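Local coordinates for protein transcriptional regulator WhiB1 (PDB 6ONO) that binds a nitric oxide-sensitive [4Fe-4S] cluster and acts as a transcriptional repressor in Mycobacterium tuberculosis, probably in response to redox changes, at residues F17-N22 / S57-G62. Numbering follows the deposited sequence.
With SF4 (iron/sulfur cluster), chain E.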
loop_
_atom_site.group_PDB
_atom_site.type_symbol
_atom_site.label_atom_id
_atom_site.label_comp_id
_atom_site.label_asym_id
_atom_site.label_seq_id
_atom_site.Cartn_x
_atom_site.Cartn_y
_atom_site.Cartn_z
ATOM N N PHE A 17 5.843 5.970 3.299
ATOM C CA PHE A 17 6.327 4.861 2.493
ATOM C C PHE A 17 5.531 4.691 1.221
ATOM O O PHE A 17 5.795 3.758 0.462
ATOM C CB PHE A 17 6.336 3.589 3.335
ATOM C CG PHE A 17 7.299 3.682 4.464
ATOM C CD1 PHE A 17 6.915 4.260 5.662
ATOM C CD2 PHE A 17 8.614 3.323 4.283
ATOM C CE1 PHE A 17 7.811 4.402 6.680
ATOM C CE2 PHE A 17 9.524 3.458 5.302
ATOM C CZ PHE A 17 9.128 4.006 6.497
ATOM N N PHE A 18 4.605 5.607 0.936
ATOM C CA PHE A 18 3.800 5.557 -0.280
ATOM C C PHE A 18 3.810 6.924 -0.954
ATOM O O PHE A 18 2.795 7.630 -0.975
ATOM C CB PHE A 18 2.389 5.068 0.045
ATOM C CG PHE A 18 2.362 3.617 0.395
ATOM C CD1 PHE A 18 2.638 3.194 1.693
ATOM C CD2 PHE A 18 2.172 2.663 -0.596
ATOM C CE1 PHE A 18 2.667 1.839 2.006
ATOM C CE2 PHE A 18 2.221 1.316 -0.300
ATOM C CZ PHE A 18 2.462 0.902 1.004
ATOM N N PRO A 19 4.949 7.332 -1.518
ATOM C CA PRO A 19 4.976 8.610 -2.231
ATOM C C PRO A 19 4.174 8.521 -3.513
ATOM O O PRO A 19 4.167 7.497 -4.200
ATOM C CB PRO A 19 6.467 8.831 -2.519
ATOM C CG PRO A 19 7.036 7.475 -2.562
ATOM C CD PRO A 19 6.253 6.647 -1.577
ATOM N N VAL A 20 3.469 9.597 -3.816
ATOM C CA VAL A 20 2.714 9.704 -5.055
ATOM C C VAL A 20 3.523 10.547 -6.033
ATOM O O VAL A 20 3.980 11.645 -5.688
ATOM C CB VAL A 20 1.307 10.280 -4.822
ATOM C CG1 VAL A 20 1.356 11.589 -4.058
ATOM C CG2 VAL A 20 0.590 10.463 -6.150
ATOM N N GLY A 21 3.787 10.000 -7.216
ATOM C CA GLY A 21 4.441 10.796 -8.231
ATOM C C GLY A 21 3.471 11.871 -8.692
ATOM O O GLY A 21 2.434 11.559 -9.287
ATOM N N ASN A 22 3.787 13.140 -8.429
ATOM C CA ASN A 22 2.941 14.265 -8.838
ATOM C C ASN A 22 3.657 15.061 -9.930
ATOM O O ASN A 22 4.434 15.979 -9.655
ATOM C CB ASN A 22 2.570 15.149 -7.634
ATOM C CG ASN A 22 3.783 15.602 -6.832
ATOM O OD1 ASN A 22 4.764 14.862 -6.683
ATOM N ND2 ASN A 22 3.728 16.832 -6.326
ATOM N N SER A 57 3.298 -1.604 -4.764
ATOM C CA SER A 57 3.330 -0.203 -4.366
ATOM C C SER A 57 4.180 0.017 -3.120
ATOM O O SER A 57 4.292 -0.854 -2.257
ATOM C CB SER A 57 1.915 0.306 -4.094
ATOM O OG SER A 57 1.097 0.112 -5.217
ATOM N N GLY A 58 4.746 1.211 -3.017
ATOM C CA GLY A 58 5.396 1.659 -1.802
ATOM C C GLY A 58 6.881 1.339 -1.737
ATOM O O GLY A 58 7.449 0.628 -2.573
ATOM N N VAL A 59 7.517 1.906 -0.707
ATOM C CA VAL A 59 8.908 1.629 -0.368
ATOM C C VAL A 59 8.935 0.531 0.693
ATOM O O VAL A 59 8.333 0.673 1.770
ATOM C CB VAL A 59 9.621 2.896 0.134
ATOM C CG1 VAL A 59 11.036 2.584 0.548
ATOM C CG2 VAL A 59 9.595 4.019 -0.937
ATOM N N TRP A 60 9.609 -0.575 0.375
ATOM C CA TRP A 60 9.820 -1.703 1.272
ATOM C C TRP A 60 11.294 -2.048 1.243
ATOM O O TRP A 60 11.922 -1.993 0.181
ATOM C CB TRP A 60 9.033 -2.954 0.856
ATOM C CG TRP A 60 7.539 -2.777 0.736
ATOM C CD1 TRP A 60 6.873 -1.932 -0.109
ATOM C CD2 TRP A 60 6.534 -3.494 1.458
ATOM N NE1 TRP A 60 5.515 -2.070 0.052
ATOM C CE2 TRP A 60 5.278 -3.019 1.011
ATOM C CE3 TRP A 60 6.570 -4.486 2.444
ATOM C CZ2 TRP A 60 4.067 -3.504 1.515
ATOM C CZ3 TRP A 60 5.370 -4.971 2.944
ATOM C CH2 TRP A 60 4.136 -4.480 2.476
ATOM N N GLY A 61 11.838 -2.399 2.408
ATOM C CA GLY A 61 13.185 -2.931 2.509
ATOM C C GLY A 61 14.260 -2.062 1.886
ATOM O O GLY A 61 15.250 -2.573 1.358
ATOM N N GLY A 62 14.076 -0.747 1.939
ATOM C CA GLY A 62 15.035 0.174 1.358
ATOM C C GLY A 62 15.000 0.294 -0.149
ATOM O O GLY A 62 15.930 0.875 -0.714
HETATM FE FE1 SF4 E . 9.737 -0.532 7.534
HETATM FE FE2 SF4 E . 11.745 -0.005 5.776
HETATM FE FE3 SF4 E . 10.675 -2.527 5.911
HETATM FE FE4 SF4 E . 12.193 -1.592 7.969
HETATM S S1 SF4 E . 12.884 -1.962 5.846
HETATM S S2 SF4 E . 10.217 -2.684 8.129
HETATM S S3 SF4 E . 11.649 0.624 7.939
HETATM S S4 SF4 E . 9.587 -0.623 5.267
#
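Phe17 and Val59 join the two loops through one backbone hydrogen bond, Val59 N to Phe17 O, at 2.8 Å; the N-H...O angle of 163° makes it nearly straight. Beside it, Gly58 CA lies over one face of the Phe18 ring, 3.9 Å from the ring centroid and 30° off the normal, which qualifies as a CH-pi contact. Gly58 has no side chain, and its CA comes right up to the ring.

Phe17 can be followed outward. Phe17 CB passes Val59 O at 3.9 Å; CG is anti to the carbonyl carbon (chi1 -65°), and Phe17 CD2 then packs against Val59 CB and comes 3.7 Å from Val59 O. One atom further, Phe17 CE2 has passed beyond Val59 and lies about equally far from cluster sulfur S4 and iron FE2, 4.1 Å from each. The same buried side chain also packs on Cys9 and on Ala33 and Val36 of helix 27-38.

On the Phe18 side, Ser57 CB meets the ring edge in plane, 3.9 Å from Phe18 CE2. Ser57 O accepts the indole N-H of Trp60, with Trp60 NE1 at 2.9 Å, which ties the indole back to its own loop. A chain of another protein hydrogen-bonds to Val59 O through a polar side chain, and also meets the rings of Phe17, Phe18 and Trp60.

Gly61 CA reaches cluster sulfur S1 at 3.5 Å. The contact thus joins the loop before helix 27-38 to the glycine-rich Gly58-Val59-Trp60-Gly61-Gly62 turn, the G(V/I)WGG motif of WhiB-family proteins, two of whose residues, Val59 and Gly61, line the [4Fe-4S] pocket.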